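Local coordinates for type IV pilus biogenesis protein PilB (Streptococcus sanguinis, PDB 7B7P) that serves as a bimodular minor type IV pilin that has a direct role in adhesion and carries a metal-binding von Willebrand factor A-like module, at residues Asp169-Met174 against Leu282-Pro287; Ile368-Val373 against Val397-Glu402; Ala163-Phe168 against Lys277-Leu282. All coordinates share one frame; numbering follows the deposited sequence.

Interaction 1: residues Asp169-Met174 against Leu282-Pro287; sequences DTSGSM and LTDGIP
Asp169 and Asp284 bring their carboxylates together at the C-terminal ends of neighbouring parallel strands, with the two planes 83° apart and Asp169 OD2 only 3.1 Å from Asp284 OD1. Two acceptors this close would repel each other, and a nearby cation probably offsets the charge.

Hydrogen bonds grip Asp169 at both carboxylate oxygens. Asp169 CG stands anti to the backbone N (chi1 -173°), which turns the carboxylate toward 282-287. There OD2 takes the Thr283 hydroxyl on its anti lone pair, with OG1 to OD2 at 2.9 Å, while the Asp284 backbone N reaches the same oxygen from above the carboxylate plane in a longer, 3.3 Å bond. Asp169 OD1 is held within its own loop by the N and OG of Ser171, the N forming an Asx turn. Backbone pairing ends nearby with Asp169 N to Leu282 O at 2.8 Å. Ser173 OG is modelled 2.4 Å from Asp284 OD2, too short to interpret with confidence; that oxygen also forms a salt bridge with Arg191.

Met174 packs beside this cluster. Its bent chain lays SD 3.4 Å from Asp284 OD2, and the apolar contact proper is CE on Leu282 CD2 at 4.2 Å, next to Leu195 of helix 191-209.

Ser173 and Asp284 belong to the magnesium site, and a bound magnesium ion lies about 3 Å from the Ser173 side chain. Asp169, Ser171 and Ser173 form the DxSxS signature of a metal ion-dependent adhesion site (MIDAS).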
ATOM      1  N   ASP A 169      -4.288 -17.446   7.512  1.00 56.78           N
ATOM      2  CA  ASP A 169      -4.694 -18.832   7.386  1.00 58.92           C
ATOM      3  C   ASP A 169      -4.150 -19.639   8.572  1.00 63.54           C
ATOM      4  O   ASP A 169      -2.951 -19.605   8.864  1.00 64.07           O
ATOM      5  CB  ASP A 169      -4.167 -19.355   6.040  1.00 54.61           C
ATOM      6  CG  ASP A 169      -4.657 -20.755   5.672  1.00 58.51           C
ATOM      7  OD1 ASP A 169      -4.922 -21.609   6.541  1.00 63.51           O
ATOM      8  OD2 ASP A 169      -4.714 -21.032   4.454  1.00 60.85           O
ATOM      9  N   THR A 170      -5.048 -20.326   9.284  1.00 60.17           N
ATOM     10  CA  THR A 170      -4.690 -21.194  10.402  1.00 62.07           C
ATOM     11  C   THR A 170      -5.161 -22.620  10.158  1.00 60.84           C
ATOM     12  O   THR A 170      -5.436 -23.353  11.106  1.00 67.14           O
ATOM     13  CB  THR A 170      -5.246 -20.684  11.744  1.00 62.99           C
ATOM     14  OG1 THR A 170      -6.679 -20.791  11.776  1.00 63.23           O
ATOM     15  CG2 THR A 170      -4.845 -19.245  12.033  1.00 59.05           C
ATOM     16  N   SER A 171      -5.222 -23.043   8.899  1.00 59.16           N
ATOM     17  CA  SER A 171      -5.623 -24.412   8.609  1.00 61.91           C
ATOM     18  C   SER A 171      -4.569 -25.426   9.103  1.00 64.47           C
ATOM     19  O   SER A 171      -3.444 -25.079   9.477  1.00 63.76           O
ATOM     20  CB  SER A 171      -5.876 -24.582   7.112  1.00 59.14           C
ATOM     21  OG  SER A 171      -4.686 -24.450   6.370  1.00 63.70           O
ATOM     22  N   GLY A 172      -4.954 -26.707   9.081  1.00 65.17           N
ATOM     23  CA  GLY A 172      -4.085 -27.751   9.601  1.00 67.69           C
ATOM     24  C   GLY A 172      -2.771 -27.881   8.855  1.00 68.33           C
ATOM     25  O   GLY A 172      -1.748 -28.235   9.448  1.00 71.56           O
ATOM     26  N   SER A 173      -2.771 -27.582   7.554  1.00 67.33           N
ATOM     27  CA  SER A 173      -1.533 -27.606   6.780  1.00 69.16           C
ATOM     28  C   SER A 173      -0.457 -26.692   7.372  1.00 65.69           C
ATOM     29  O   SER A 173       0.736 -26.881   7.093  1.00 65.98           O
ATOM     30  CB  SER A 173      -1.839 -27.207   5.321  1.00 66.91           C
ATOM     31  OG  SER A 173      -2.164 -25.825   5.230  1.00 61.99           O
ATOM     32  N   MET A 174      -0.842 -25.701   8.176  1.00 64.21           N
ATOM     33  CA  MET A 174       0.144 -24.772   8.717  1.00 64.47           C
ATOM     34  C   MET A 174       1.008 -25.390   9.826  1.00 69.43           C
ATOM     35  O   MET A 174       1.907 -24.710  10.337  1.00 63.09           O
ATOM     36  CB  MET A 174      -0.548 -23.511   9.229  1.00 63.61           C
ATOM     37  CG  MET A 174      -1.159 -22.657   8.136  1.00 60.63           C
ATOM     38  SD  MET A 174       0.045 -21.708   7.228  1.00 65.21           S
ATOM     39  CE  MET A 174       0.348 -20.346   8.351  1.00 62.98           C
ATOM     40  N   LEU A 282      -2.886 -13.799   4.406  1.00 58.42           N
ATOM     41  CA  LEU A 282      -1.887 -14.833   4.189  1.00 60.09           C
ATOM     42  C   LEU A 282      -2.587 -16.177   4.094  1.00 55.08           C
ATOM     43  O   LEU A 282      -3.355 -16.528   4.983  1.00 58.71           O
ATOM     44  CB  LEU A 282      -0.854 -14.850   5.325  1.00 60.37           C
ATOM     45  CG  LEU A 282       0.286 -15.813   5.016  1.00 63.79           C
ATOM     46  CD1 LEU A 282       1.653 -15.222   5.430  1.00 64.11           C
ATOM     47  CD2 LEU A 282       0.044 -17.154   5.679  1.00 60.56           C
ATOM     48  N   THR A 283      -2.309 -16.934   3.038  1.00 54.47           N
ATOM     49  CA  THR A 283      -2.890 -18.258   2.901  1.00 56.17           C
ATOM     50  C   THR A 283      -1.853 -19.211   2.327  1.00 57.89           C
ATOM     51  O   THR A 283      -0.949 -18.802   1.591  1.00 60.45           O
ATOM     52  CB  THR A 283      -4.183 -18.235   2.030  1.00 59.58           C
ATOM     53  OG1 THR A 283      -4.755 -19.546   1.973  1.00 56.60           O
ATOM     54  CG2 THR A 283      -3.915 -17.745   0.633  1.00 53.31           C
ATOM     55  N   ASP A 284      -1.989 -20.491   2.690  1.00 56.79           N
ATOM     56  CA  ASP A 284      -1.041 -21.532   2.313  1.00 59.50           C
ATOM     57  C   ASP A 284      -1.704 -22.680   1.559  1.00 59.44           C
ATOM     58  O   ASP A 284      -1.112 -23.757   1.442  1.00 64.57           O
ATOM     59  CB  ASP A 284      -0.323 -22.073   3.555  1.00 64.57           C
ATOM     60  CG  ASP A 284      -1.136 -23.159   4.291  1.00 63.71           C
ATOM     61  OD1 ASP A 284      -2.382 -23.061   4.307  1.00 64.19           O
ATOM     62  OD2 ASP A 284      -0.533 -24.105   4.856  1.00 62.24           O
ATOM     63  N   GLY A 285      -2.918 -22.490   1.051  1.00 58.09           N
ATOM     64  CA  GLY A 285      -3.613 -23.621   0.466  1.00 54.30           C
ATOM     65  C   GLY A 285      -4.681 -23.198  -0.518  1.00 58.41           C
ATOM     66  O   GLY A 285      -5.083 -22.034  -0.594  1.00 61.11           O
ATOM     67  N   ILE A 286      -5.136 -24.176  -1.279  1.00 53.28           N
ATOM     68  CA  ILE A 286      -6.220 -23.929  -2.223  1.00 58.26           C
ATOM     69  C   ILE A 286      -7.500 -23.616  -1.452  1.00 58.54           C
ATOM     70  O   ILE A 286      -7.863 -24.367  -0.521  1.00 59.19           O
ATOM     71  CB  ILE A 286      -6.421 -25.131  -3.119  1.00 59.65           C
ATOM     72  CG1 ILE A 286      -5.114 -25.561  -3.795  1.00 56.47           C
ATOM     73  CG2 ILE A 286      -7.541 -24.837  -4.122  1.00 54.27           C
ATOM     74  CD1 ILE A 286      -5.239 -27.001  -4.341  1.00 55.21           C
ATOM     75  N   PRO A 287      -8.213 -22.552  -1.799  1.00 53.20           N
ATOM     76  CA  PRO A 287      -9.537 -22.312  -1.209  1.00 57.27           C
ATOM     77  C   PRO A 287     -10.445 -23.525  -1.352  1.00 55.19           C
ATOM     78  O   PRO A 287     -10.600 -24.090  -2.434  1.00 53.92           O
ATOM     79  CB  PRO A 287     -10.065 -21.119  -2.015  1.00 56.34           C
ATOM     80  CG  PRO A 287      -8.848 -20.417  -2.490  1.00 52.68           C
ATOM     81  CD  PRO A 287      -7.840 -21.512  -2.773  1.00 52.47           C
TER

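Interaction 2: residues Ile368-Val373 against Val397-Glu402; sequences IGFSGV and VSATNE
Phe370 meets Ala399 because its CG lies anti to the backbone N (chi1 -180°) and its ring is then turned by chi2 of 58°, a combination that carries CD1 to 4.1 Å from Ala399 CB. On the same face of the sheet, Ile368 has CG2 rather than CG1 anti to its backbone N, and this methyl lies 4.2 Å from the Ala399 methyl. The alanine methyl thus touches both larger side chains. Farther out, Asn401 O approaches the edge of the Phe370 ring, near its plane, and Leu405 of helix 402-424 also packs on that ring.

The backbones run parallel, with strand axes 4.5 Å apart at closest approach. Gly369 serves both directions of the pairing. Its N donates to Val397 O at 2.9 Å in a bent bond. Its O receives Ala399 N at 2.6 Å, almost straight (174°). Beyond it the pairing weakens, since Ser371 N reaches Ala399 O only at 3.3 Å and at a poor angle.

Each strand then leaves the sheet in its own way. Ser371 OG accepts from Val373 N in an ST turn and is also hydrogen-bonded to Glu376, whereas Asn401 is the N-cap of helix 402-424, with OD1 bonded to Ala404 N. The pairing closes a beta-alpha-beta crossover, strand 364-370 through helix 380-388 to strand 393-399, within the Rossmann-like von Willebrand factor A fold.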
ATOM      1  N   ILE A 368      -0.755 -12.915   0.298  1.00 59.65           N
ATOM      2  CA  ILE A 368       0.518 -13.612   0.330  1.00 58.86           C
ATOM      3  C   ILE A 368       0.232 -15.098   0.240  1.00 58.70           C
ATOM      4  O   ILE A 368      -0.328 -15.686   1.179  1.00 61.75           O
ATOM      5  CB  ILE A 368       1.315 -13.288   1.597  1.00 59.76           C
ATOM      6  CG1 ILE A 368       1.539 -11.783   1.723  1.00 57.47           C
ATOM      7  CG2 ILE A 368       2.648 -14.024   1.596  1.00 58.53           C
ATOM      8  CD1 ILE A 368       2.024 -11.391   3.114  1.00 59.76           C
ATOM      9  N   GLY A 369       0.614 -15.707  -0.889  1.00 59.23           N
ATOM     10  CA  GLY A 369       0.762 -17.153  -0.982  1.00 56.26           C
ATOM     11  C   GLY A 369       2.039 -17.637  -0.304  1.00 58.55           C
ATOM     12  O   GLY A 369       3.151 -17.353  -0.758  1.00 61.77           O
ATOM     13  N   PHE A 370       1.900 -18.373   0.790  1.00 61.58           N
ATOM     14  CA  PHE A 370       3.024 -18.785   1.615  1.00 57.39           C
ATOM     15  C   PHE A 370       3.091 -20.319   1.634  1.00 62.95           C
ATOM     16  O   PHE A 370       2.514 -20.981   2.499  1.00 60.08           O
ATOM     17  CB  PHE A 370       2.884 -18.178   3.009  1.00 60.97           C
ATOM     18  CG  PHE A 370       4.011 -18.535   3.952  1.00 61.68           C
ATOM     19  CD1 PHE A 370       5.325 -18.224   3.632  1.00 63.19           C
ATOM     20  CD2 PHE A 370       3.748 -19.168   5.153  1.00 64.15           C
ATOM     21  CE1 PHE A 370       6.370 -18.545   4.489  1.00 69.00           C
ATOM     22  CE2 PHE A 370       4.788 -19.498   6.027  1.00 69.13           C
ATOM     23  CZ  PHE A 370       6.110 -19.180   5.690  1.00 67.72           C
ATOM     24  N   SER A 371       3.802 -20.884   0.662  1.00 63.70           N
ATOM     25  CA  SER A 371       4.014 -22.323   0.604  1.00 63.41           C
ATOM     26  C   SER A 371       5.190 -22.607  -0.313  1.00 61.48           C
ATOM     27  O   SER A 371       5.373 -21.922  -1.319  1.00 57.31           O
ATOM     28  CB  SER A 371       2.775 -23.063   0.092  1.00 59.46           C
ATOM     29  OG  SER A 371       2.985 -24.470   0.106  1.00 63.86           O
ATOM     30  N   GLY A 372       5.971 -23.621   0.035  1.00 64.44           N
ATOM     31  CA  GLY A 372       6.957 -24.169  -0.875  1.00 64.05           C
ATOM     32  C   GLY A 372       6.402 -25.208  -1.819  1.00 65.77           C
ATOM     33  O   GLY A 372       7.122 -25.742  -2.670  1.00 70.07           O
ATOM     34  N   VAL A 373       5.113 -25.499  -1.708  1.00 65.16           N
ATOM     35  CA  VAL A 373       4.465 -26.503  -2.530  1.00 60.63           C
ATOM     36  C   VAL A 373       3.685 -25.767  -3.617  1.00 65.39           C
ATOM     37  O   VAL A 373       2.702 -25.064  -3.328  1.00 65.47           O
ATOM     38  CB  VAL A 373       3.575 -27.418  -1.681  1.00 58.39           C
ATOM     39  CG1 VAL A 373       2.908 -28.485  -2.556  1.00 55.04           C
ATOM     40  CG2 VAL A 373       4.407 -28.047  -0.548  1.00 58.42           C
ATOM     41  N   VAL A 397       1.452 -11.762  -4.002  1.00 58.50           N
ATOM     42  CA  VAL A 397       2.858 -12.128  -3.916  1.00 61.63           C
ATOM     43  C   VAL A 397       2.942 -13.544  -3.364  1.00 63.56           C
ATOM     44  O   VAL A 397       2.246 -13.878  -2.399  1.00 60.74           O
ATOM     45  CB  VAL A 397       3.654 -11.149  -3.015  1.00 67.59           C
ATOM     46  CG1 VAL A 397       5.060 -11.674  -2.757  1.00 65.92           C
ATOM     47  CG2 VAL A 397       3.729  -9.768  -3.648  1.00 67.61           C
ATOM     48  N   SER A 398       3.801 -14.380  -3.959  1.00 58.16           N
ATOM     49  CA  SER A 398       4.094 -15.696  -3.399  1.00 61.19           C
ATOM     50  C   SER A 398       5.419 -15.659  -2.654  1.00 64.23           C
ATOM     51  O   SER A 398       6.391 -15.067  -3.127  1.00 64.36           O
ATOM     52  CB  SER A 398       4.127 -16.786  -4.464  1.00 64.58           C
ATOM     53  OG  SER A 398       4.868 -16.375  -5.580  1.00 75.88           O
ATOM     54  N   ALA A 399       5.432 -16.261  -1.471  1.00 63.55           N
ATOM     55  CA  ALA A 399       6.611 -16.372  -0.625  1.00 65.08           C
ATOM     56  C   ALA A 399       6.829 -17.857  -0.410  1.00 65.87           C
ATOM     57  O   ALA A 399       6.095 -18.489   0.360  1.00 66.54           O
ATOM     58  CB  ALA A 399       6.425 -15.637   0.709  1.00 64.27           C
ATOM     59  N   THR A 400       7.819 -18.415  -1.093  1.00 67.71           N
ATOM     60  CA  THR A 400       8.069 -19.846  -1.032  1.00 68.66           C
ATOM     61  C   THR A 400       9.125 -20.236  -0.001  1.00 69.68           C
ATOM     62  O   THR A 400       9.400 -21.429   0.154  1.00 68.19           O
ATOM     63  CB  THR A 400       8.482 -20.375  -2.411  1.00 68.17           C
ATOM     64  OG1 THR A 400       9.750 -19.813  -2.766  1.00 74.74           O
ATOM     65  CG2 THR A 400       7.434 -20.002  -3.483  1.00 55.18           C
ATOM     66  N   ASN A 401       9.718 -19.284   0.715  1.00 68.05           N
ATOM     67  CA  ASN A 401      10.651 -19.655   1.773  1.00 70.75           C
ATOM     68  C   ASN A 401      10.639 -18.585   2.856  1.00 73.28           C
ATOM     69  O   ASN A 401       9.942 -17.574   2.753  1.00 69.98           O
ATOM     70  CB  ASN A 401      12.072 -19.889   1.227  1.00 66.40           C
ATOM     71  CG  ASN A 401      12.566 -18.745   0.383  1.00 66.77           C
ATOM     72  OD1 ASN A 401      12.853 -17.671   0.896  1.00 70.28           O
ATOM     73  ND2 ASN A 401      12.647 -18.961  -0.927  1.00 70.89           N
ATOM     74  N   GLU A 402      11.457 -18.810   3.886  1.00 75.45           N
ATOM     75  CA  GLU A 402      11.420 -17.978   5.085  1.00 80.28           C
ATOM     76  C   GLU A 402      11.801 -16.529   4.794  1.00 80.45           C
ATOM     77  O   GLU A 402      11.272 -15.612   5.436  1.00 81.34           O
ATOM     78  CB  GLU A 402      12.344 -18.572   6.160  1.00 78.77           C
ATOM     79  CG  GLU A 402      12.137 -17.960   7.522  1.00 82.32           C
ATOM     80  CD  GLU A 402      13.369 -17.995   8.423  1.00 96.62           C
ATOM     81  OE1 GLU A 402      14.225 -17.080   8.308  1.00 95.94           O
ATOM     82  OE2 GLU A 402      13.463 -18.921   9.270  1.00 99.39           O
TER

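Interaction 3: residues Ala163-Phe168 against Lys277-Leu282; sequences AVSFVF and KYIVLL
Val280 is the side chain most deeply engaged with 163-168, running alongside Phe166 in the same direction, with Phe166 CD1 3.8 Å from Val280 CB. Phe166 turns its ring back along the strand (chi1 -75°), and Val164 CG1 of its own strand sits over one face of it, offset toward the rim; the same methyl lies 4.2 Å from Val280 CG2. Phe168 continues this face, its CD1 3.8 Å from Leu282 CB, and helix 191-209 packs over both phenylalanines. On the other face the Val167 and Leu281 side chains cross at a slant, Val167 CG1 lying 4.1 Å from Leu281 CD1, and Ile279 CD1 reaches Ser165 CB.

Through this part the backbone bonds are regular: Ser165 N gives a nearly straight bond to Tyr278 O (2.7 Å, 173°), and Val280 and Leu282 donate to Ser165 O and Val167 O. Val280 O returns the pairing to Val167 N.

The Ala163-Lys277 end is looser. Tyr278 N to Ala163 O is weak, at 3.0 Å and bent to 130°, and Ala163 O lies at the edge of the Tyr278 ring. Partly exposed Lys277 leads its amine away to the carbonyls of Leu269 and Gln272, while Tyr278 OH bonds to Asp419.

Largely apolar on both faces and bonded along nearly its whole length, the pairing has the character of a buried central sheet; its polar groups, including Ser165 OG on Asn215, find partners elsewhere in the chain.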
ATOM      1  N   ALA A 163      -5.021   1.903   9.643  1.00 70.98           N
ATOM      2  CA  ALA A 163      -5.427   0.635  10.222  1.00 70.08           C
ATOM      3  C   ALA A 163      -5.029  -0.497   9.288  1.00 65.12           C
ATOM      4  O   ALA A 163      -5.158  -0.381   8.068  1.00 65.73           O
ATOM      5  CB  ALA A 163      -6.930   0.601  10.479  1.00 66.26           C
ATOM      6  N   VAL A 164      -4.527  -1.580   9.870  1.00 59.19           N
ATOM      7  CA  VAL A 164      -4.078  -2.739   9.122  1.00 62.00           C
ATOM      8  C   VAL A 164      -4.707  -3.956   9.765  1.00 65.18           C
ATOM      9  O   VAL A 164      -4.498  -4.212  10.952  1.00 66.87           O
ATOM     10  CB  VAL A 164      -2.546  -2.874   9.108  1.00 66.58           C
ATOM     11  CG1 VAL A 164      -2.146  -4.112   8.317  1.00 63.95           C
ATOM     12  CG2 VAL A 164      -1.890  -1.621   8.529  1.00 65.20           C
ATOM     13  N   SER A 165      -5.492  -4.697   9.002  1.00 65.92           N
ATOM     14  CA  SER A 165      -6.041  -5.947   9.503  1.00 66.11           C
ATOM     15  C   SER A 165      -5.238  -7.095   8.918  1.00 63.30           C
ATOM     16  O   SER A 165      -5.177  -7.252   7.690  1.00 62.80           O
ATOM     17  CB  SER A 165      -7.527  -6.102   9.171  1.00 59.16           C
ATOM     18  OG  SER A 165      -8.006  -7.278   9.811  1.00 58.18           O
ATOM     19  N   PHE A 166      -4.613  -7.871   9.799  1.00 60.99           N
ATOM     20  CA  PHE A 166      -3.919  -9.089   9.428  1.00 60.36           C
ATOM     21  C   PHE A 166      -4.891 -10.246   9.461  1.00 61.59           C
ATOM     22  O   PHE A 166      -5.571 -10.453  10.470  1.00 59.61           O
ATOM     23  CB  PHE A 166      -2.760  -9.369  10.385  1.00 67.24           C
ATOM     24  CG  PHE A 166      -1.581  -8.478  10.158  1.00 67.41           C
ATOM     25  CD1 PHE A 166      -0.694  -8.731   9.119  1.00 62.39           C
ATOM     26  CD2 PHE A 166      -1.373  -7.374  10.964  1.00 68.64           C
ATOM     27  CE1 PHE A 166       0.396  -7.889   8.893  1.00 70.66           C
ATOM     28  CE2 PHE A 166      -0.287  -6.540  10.754  1.00 73.69           C
ATOM     29  CZ  PHE A 166       0.593  -6.790   9.717  1.00 73.33           C
ATOM     30  N   VAL A 167      -4.913 -11.030   8.387  1.00 58.33           N
ATOM     31  CA  VAL A 167      -5.889 -12.096   8.210  1.00 59.13           C
ATOM     32  C   VAL A 167      -5.117 -13.340   7.803  1.00 62.00           C
ATOM     33  O   VAL A 167      -4.710 -13.477   6.642  1.00 62.59           O
ATOM     34  CB  VAL A 167      -6.967 -11.730   7.184  1.00 57.28           C
ATOM     35  CG1 VAL A 167      -7.892 -12.912   6.919  1.00 56.55           C
ATOM     36  CG2 VAL A 167      -7.745 -10.543   7.690  1.00 52.48           C
ATOM     37  N   PHE A 168      -4.926 -14.258   8.754  1.00 62.72           N
ATOM     38  CA  PHE A 168      -3.947 -15.327   8.623  1.00 60.90           C
ATOM     39  C   PHE A 168      -4.624 -16.687   8.552  1.00 56.76           C
ATOM     40  O   PHE A 168      -5.409 -17.044   9.430  1.00 60.92           O
ATOM     41  CB  PHE A 168      -2.953 -15.300   9.790  1.00 62.48           C
ATOM     42  CG  PHE A 168      -1.957 -14.160   9.746  1.00 62.65           C
ATOM     43  CD1 PHE A 168      -1.836 -13.342   8.638  1.00 64.78           C
ATOM     44  CD2 PHE A 168      -1.118 -13.933  10.830  1.00 70.49           C
ATOM     45  CE1 PHE A 168      -0.913 -12.305   8.612  1.00 66.63           C
ATOM     46  CE2 PHE A 168      -0.201 -12.913  10.815  1.00 66.73           C
ATOM     47  CZ  PHE A 168      -0.088 -12.097   9.708  1.00 67.71           C
ATOM     48  N   LYS A 277      -6.648   2.243   5.078  1.00 69.26           N
ATOM     49  CA  LYS A 277      -7.055   0.946   5.609  1.00 67.79           C
ATOM     50  C   LYS A 277      -6.523  -0.185   4.741  1.00 62.92           C
ATOM     51  O   LYS A 277      -6.587  -0.120   3.510  1.00 65.78           O
ATOM     52  CB  LYS A 277      -8.589   0.841   5.712  1.00 68.05           C
ATOM     53  CG  LYS A 277      -9.233   1.901   6.594  1.00 67.66           C
ATOM     54  CD  LYS A 277     -10.759   1.771   6.550  1.00 70.71           C
ATOM     55  CE  LYS A 277     -11.435   2.982   7.176  1.00 67.38           C
ATOM     56  NZ  LYS A 277     -12.598   2.595   7.974  1.00 69.20           N
ATOM     57  N   TYR A 278      -6.063  -1.246   5.392  1.00 57.31           N
ATOM     58  CA  TYR A 278      -5.327  -2.301   4.713  1.00 64.00           C
ATOM     59  C   TYR A 278      -5.736  -3.672   5.221  1.00 61.34           C
ATOM     60  O   TYR A 278      -5.893  -3.873   6.428  1.00 62.47           O
ATOM     61  CB  TYR A 278      -3.813  -2.127   4.920  1.00 64.87           C
ATOM     62  CG  TYR A 278      -3.263  -0.873   4.280  1.00 67.95           C
ATOM     63  CD1 TYR A 278      -3.009  -0.821   2.913  1.00 64.73           C
ATOM     64  CD2 TYR A 278      -3.005   0.259   5.040  1.00 65.98           C
ATOM     65  CE1 TYR A 278      -2.504   0.303   2.331  1.00 66.61           C
ATOM     66  CE2 TYR A 278      -2.505   1.396   4.461  1.00 70.49           C
ATOM     67  CZ  TYR A 278      -2.257   1.417   3.109  1.00 71.98           C
ATOM     68  OH  TYR A 278      -1.764   2.562   2.536  1.00 74.97           O
ATOM     69  N   ILE A 279      -5.859  -4.624   4.297  1.00 60.76           N
ATOM     70  CA  ILE A 279      -5.903  -6.047   4.619  1.00 59.05           C
ATOM     71  C   ILE A 279      -4.595  -6.698   4.173  1.00 57.61           C
ATOM     72  O   ILE A 279      -4.142  -6.495   3.041  1.00 59.00           O
ATOM     73  CB  ILE A 279      -7.102  -6.737   3.952  1.00 58.46           C
ATOM     74  CG1 ILE A 279      -8.412  -6.148   4.476  1.00 58.74           C
ATOM     75  CG2 ILE A 279      -7.023  -8.260   4.146  1.00 53.77           C
ATOM     76  CD1 ILE A 279      -8.929  -6.819   5.736  1.00 55.75           C
ATOM     77  N   VAL A 280      -4.002  -7.495   5.045  1.00 56.88           N
ATOM     78  CA  VAL A 280      -2.880  -8.350   4.683  1.00 58.74           C
ATOM     79  C   VAL A 280      -3.347  -9.763   4.921  1.00 57.09           C
ATOM     80  O   VAL A 280      -3.514 -10.187   6.068  1.00 59.93           O
ATOM     81  CB  VAL A 280      -1.606  -8.043   5.486  1.00 59.58           C
ATOM     82  CG1 VAL A 280      -0.532  -9.086   5.198  1.00 57.51           C
ATOM     83  CG2 VAL A 280      -1.127  -6.659   5.138  1.00 55.68           C
ATOM     84  N   LEU A 281      -3.588 -10.483   3.843  1.00 56.23           N
ATOM     85  CA  LEU A 281      -4.171 -11.807   3.915  1.00 59.07           C
ATOM     86  C   LEU A 281      -3.099 -12.814   3.545  1.00 57.64           C
ATOM     87  O   LEU A 281      -2.495 -12.705   2.482  1.00 55.75           O
ATOM     88  CB  LEU A 281      -5.367 -11.915   2.970  1.00 58.91           C
ATOM     89  CG  LEU A 281      -6.200 -13.175   3.187  1.00 57.92           C
ATOM     90  CD1 LEU A 281      -7.646 -12.889   2.843  1.00 61.46           C
ATOM     91  CD2 LEU A 281      -5.670 -14.287   2.328  1.00 58.40           C
ATOM     92  N   LEU A 282      -2.886 -13.799   4.406  1.00 58.42           N
ATOM     93  CA  LEU A 282      -1.887 -14.833   4.189  1.00 60.09           C
ATOM     94  C   LEU A 282      -2.587 -16.177   4.094  1.00 55.08           C
ATOM     95  O   LEU A 282      -3.355 -16.528   4.983  1.00 58.71           O
ATOM     96  CB  LEU A 282      -0.854 -14.850   5.325  1.00 60.37           C
ATOM     97  CG  LEU A 282       0.286 -15.813   5.016  1.00 63.79           C
ATOM     98  CD1 LEU A 282       1.653 -15.222   5.430  1.00 64.11           C
ATOM     99  CD2 LEU A 282       0.044 -17.154   5.679  1.00 60.56           C
TER

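Strand 276-283 ties the three contacts together. In interaction 3 it pairs with strand 162-169 deep in the core, through regular backbone bonds and apolar side chains; interaction 1 follows the same two strands past their C-terminal ends, where the chemistry turns to carboxylates and hydroxyls beside the metal. Leu282 belongs to both. On its other side strand 276-283 pairs with strand 364-370, Thr283 N lying 3.0 Å from Ile368 O, which brings in interaction 2. That contact is only partly buried and reaches the surface at Thr400 and Asn401, whereas interactions 1 and 3 are buried. Its Ser371 side chain still lies about 5 Å from that of Asp284.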